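Local coordinates for protein Ras-3 from Cryphonectria parasitica (Cryphonectria parasitica, PDB 4KU4) that belongs to the Ras family of P-loop proteins and holds guanosine-5'-diphosphate in its ligand pocket, at residues 15-20 and 88-93. Numbering follows the deposited sequence.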
ATOM      1  N   ASP A  15      12.173   7.003  -0.369  1.00  9.10           N
ATOM      2  CA  ASP A  15      11.065   6.411  -1.130  1.00  9.07           C
ATOM      3  C   ASP A  15       9.719   7.050  -0.821  1.00 13.06           C
ATOM      4  O   ASP A  15       9.351   7.209   0.344  1.00 11.06           O
ATOM      5  CB  ASP A  15      10.986   4.915  -0.853  1.00 12.60           C
ATOM      6  CG  ASP A  15      12.217   4.179  -1.313  1.00 15.92           C
ATOM      7  OD1 ASP A  15      12.313   3.893  -2.532  1.00 17.00           O
ATOM      8  OD2 ASP A  15      13.077   3.872  -0.456  1.00 17.94           O
ATOM      9  N   LYS A  16       8.970   7.380  -1.869  1.00  8.10           N
ATOM     10  CA  LYS A  16       7.659   7.998  -1.706  1.00  8.46           C
ATOM     11  C   LYS A  16       6.581   6.995  -2.055  1.00 11.14           C
ATOM     12  O   LYS A  16       6.458   6.583  -3.204  1.00 12.44           O
ATOM     13  CB  LYS A  16       7.539   9.240  -2.601  1.00  8.46           C
ATOM     14  CG  LYS A  16       8.368  10.429  -2.148  1.00 16.56           C
ATOM     15  CD  LYS A  16       8.683  11.336  -3.322  1.00 19.10           C
ATOM     16  CE  LYS A  16       9.332  12.642  -2.887  1.00 34.53           C
ATOM     17  NZ  LYS A  16      10.001  13.344  -4.037  1.00 34.51           N
ATOM     18  N   ILE A  17       5.803   6.598  -1.060  1.00  6.10           N
ATOM     19  CA  ILE A  17       4.745   5.628  -1.250  1.00  7.31           C
ATOM     20  C   ILE A  17       3.380   6.275  -1.041  1.00  9.54           C
ATOM     21  O   ILE A  17       3.188   7.028  -0.082  1.00  9.18           O
ATOM     22  CB  ILE A  17       4.870   4.497  -0.222  1.00  7.49           C
ATOM     23  CG1 ILE A  17       6.293   3.935  -0.219  1.00  8.86           C
ATOM     24  CG2 ILE A  17       3.856   3.439  -0.517  1.00 11.38           C
ATOM     25  CD1 ILE A  17       6.528   2.891   0.843  1.00  9.55           C
ATOM     26  N   ALA A  18       2.427   5.979  -1.927  1.00  8.19           N
ATOM     27  CA  ALA A  18       1.052   6.416  -1.698  1.00 11.62           C
ATOM     28  C   ALA A  18       0.127   5.257  -1.273  1.00  7.58           C
ATOM     29  O   ALA A  18       0.194   4.168  -1.828  1.00  7.66           O
ATOM     30  CB  ALA A  18       0.494   7.165  -2.931  1.00 13.87           C
ATOM     31  N   MET A  19      -0.705   5.501  -0.262  1.00  9.37           N
ATOM     32  CA  MET A  19      -1.807   4.597   0.083  1.00 11.38           C
ATOM     33  C   MET A  19      -3.014   4.872  -0.795  1.00  8.09           C
ATOM     34  O   MET A  19      -3.405   6.015  -0.962  1.00  8.36           O
ATOM     35  CB  MET A  19      -2.225   4.803   1.531  1.00 11.31           C
ATOM     36  CG  MET A  19      -1.070   4.782   2.488  1.00 11.16           C
ATOM     37  SD  MET A  19      -0.278   3.169   2.540  1.00  9.92           S
ATOM     38  CE  MET A  19      -1.564   2.190   3.302  1.00 17.88           C
ATOM     39  N   LEU A  20      -3.579   3.820  -1.364  1.00  7.01           N
ATOM     40  CA  LEU A  20      -4.865   3.927  -2.076  1.00  7.01           C
ATOM     41  C   LEU A  20      -5.817   2.844  -1.584  1.00 12.47           C
ATOM     42  O   LEU A  20      -5.382   1.840  -1.013  1.00  8.28           O
ATOM     43  CB  LEU A  20      -4.662   3.795  -3.586  1.00  9.93           C
ATOM     44  CG  LEU A  20      -3.751   4.815  -4.266  1.00 11.20           C
ATOM     45  CD1 LEU A  20      -3.385   4.385  -5.700  1.00 11.59           C
ATOM     46  CD2 LEU A  20      -4.388   6.195  -4.240  1.00 13.55           C
ATOM     47  N   LEU A  88       5.906   4.511  -5.446  1.00  9.05           N
ATOM     48  CA  LEU A  88       5.479   3.169  -5.102  1.00  9.16           C
ATOM     49  C   LEU A  88       4.095   3.250  -4.490  1.00  9.66           C
ATOM     50  O   LEU A  88       3.722   4.281  -3.937  1.00 10.23           O
ATOM     51  CB  LEU A  88       6.443   2.549  -4.096  1.00  7.95           C
ATOM     52  CG  LEU A  88       7.930   2.668  -4.429  1.00  9.27           C
ATOM     53  CD1 LEU A  88       8.805   2.319  -3.223  1.00 16.86           C
ATOM     54  CD2 LEU A  88       8.296   1.800  -5.640  1.00 11.95           C
ATOM     55  N   PHE A  89       3.351   2.151  -4.564  1.00  7.10           N
ATOM     56  CA  PHE A  89       1.950   2.147  -4.189  1.00  7.58           C
ATOM     57  C   PHE A  89       1.495   0.947  -3.382  1.00 11.50           C
ATOM     58  O   PHE A  89       1.822  -0.199  -3.688  1.00  8.43           O
ATOM     59  CB  PHE A  89       1.082   2.282  -5.445  1.00  7.30           C
ATOM     60  CG  PHE A  89       1.306   3.565  -6.185  1.00 14.70           C
ATOM     61  CD1 PHE A  89       0.557   4.691  -5.881  1.00 13.33           C
ATOM     62  CD2 PHE A  89       2.294   3.658  -7.150  1.00 13.19           C
ATOM     63  CE1 PHE A  89       0.766   5.887  -6.540  1.00 15.09           C
ATOM     64  CE2 PHE A  89       2.511   4.853  -7.821  1.00 15.12           C
ATOM     65  CZ  PHE A  89       1.746   5.974  -7.503  1.00 15.41           C
ATOM     66  N   VAL A  90       0.724   1.239  -2.346  1.00  6.98           N
ATOM     67  CA  VAL A  90       0.095   0.223  -1.540  1.00  7.37           C
ATOM     68  C   VAL A  90      -1.405   0.400  -1.714  1.00  9.86           C
ATOM     69  O   VAL A  90      -1.976   1.394  -1.259  1.00  9.29           O
ATOM     70  CB  VAL A  90       0.480   0.387  -0.073  1.00  6.59           C
ATOM     71  CG1 VAL A  90      -0.206  -0.679   0.783  1.00 10.96           C
ATOM     72  CG2 VAL A  90       2.013   0.324   0.085  1.00 10.67           C
ATOM     73  N   ILE A  91      -2.036  -0.550  -2.405  1.00  5.54           N
ATOM     74  CA  ILE A  91      -3.465  -0.492  -2.661  1.00  7.82           C
ATOM     75  C   ILE A  91      -4.171  -1.464  -1.730  1.00  9.55           C
ATOM     76  O   ILE A  91      -3.995  -2.674  -1.834  1.00  7.72           O
ATOM     77  CB  ILE A  91      -3.744  -0.775  -4.137  1.00 11.60           C
ATOM     78  CG1 ILE A  91      -2.878   0.162  -4.982  1.00  6.37           C
ATOM     79  CG2 ILE A  91      -5.244  -0.641  -4.449  1.00 13.47           C
ATOM     80  CD1 ILE A  91      -3.194   0.088  -6.475  1.00 10.00           C
ATOM     81  N   VAL A  92      -4.935  -0.909  -0.793  1.00  5.44           N
ATOM     82  CA  VAL A  92      -5.513  -1.681   0.298  1.00  8.11           C
ATOM     83  C   VAL A  92      -6.987  -2.035   0.070  1.00  8.27           C
ATOM     84  O   VAL A  92      -7.797  -1.203  -0.369  1.00  7.65           O
ATOM     85  CB  VAL A  92      -5.392  -0.898   1.625  1.00  8.28           C
ATOM     86  CG1 VAL A  92      -5.807  -1.768   2.806  1.00  9.59           C
ATOM     87  CG2 VAL A  92      -3.971  -0.399   1.807  1.00  6.59           C
ATOM     88  N   PHE A  93      -7.335  -3.279   0.378  1.00  9.63           N
ATOM     89  CA  PHE A  93      -8.739  -3.676   0.445  1.00  6.98           C
ATOM     90  C   PHE A  93      -8.984  -4.404   1.769  1.00 11.64           C
ATOM     91  O   PHE A  93      -8.032  -4.704   2.498  1.00  9.07           O
ATOM     92  CB  PHE A  93      -9.152  -4.508  -0.773  1.00  9.98           C
ATOM     93  CG  PHE A  93      -8.612  -5.898  -0.790  1.00  9.17           C
ATOM     94  CD1 PHE A  93      -9.360  -6.952  -0.271  1.00 10.51           C
ATOM     95  CD2 PHE A  93      -7.390  -6.174  -1.390  1.00 13.99           C
ATOM     96  CE1 PHE A  93      -8.878  -8.256  -0.305  1.00  9.63           C
ATOM     97  CE2 PHE A  93      -6.903  -7.474  -1.437  1.00  6.35           C
ATOM     98  CZ  PHE A  93      -7.655  -8.519  -0.896  1.00  9.25           C
TER
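L88 takes up the pairing with strand 15-20 by giving its N-H to K16 O and accepting A18 N at its own O, two hydrogen bonds that flank I17. These are neighbouring parallel strands in the middle of the Ras-type sheet (order 2-3-1-4-5-6), and strand 15-20 runs on into a glycine-rich turn consistent with a P-loop. L88 O also meets I17 CA at 3.2 Å, a CA-H...O contact, while L88 CD1 lies 3.9 Å from D15 OD1.

F89 points to the opposite face from L88 and I17, the face it shares with A18, L20 and I91. A18 CB lies 3.8 Å from F89 CE1. L20 CD1 lies 4.0 Å from F89 CD1, and both approach the ring obliquely. Helix 98-118 packs on this side, with V111 on L20 and K115 on F89.

V90 turns back to the face of I17 and M19. Its N-H reaches A18 O almost straight (174°), and its O takes L20 N. The two methyls divide the neighbours: CG2 meets I17 CG2 at 3.7 Å, and CG1 faces the M19 methyl, whose sulfur rests beside V90 CB. F186 of helix 182-196 touches both M19 and V90.

I91 follows on the L20 side, its CG1 near L20 CB, and A104 of helix 98-118 touches it. V92 closes the pairing with a hydrogen bond from V92 N to L20 O of 2.8 Å, the donor tilted 24° from the carbonyl plane. Bent at chi2 and again at chi3 (-68°), the M19 chain brings CE within 3.8 Å of V92 CG2.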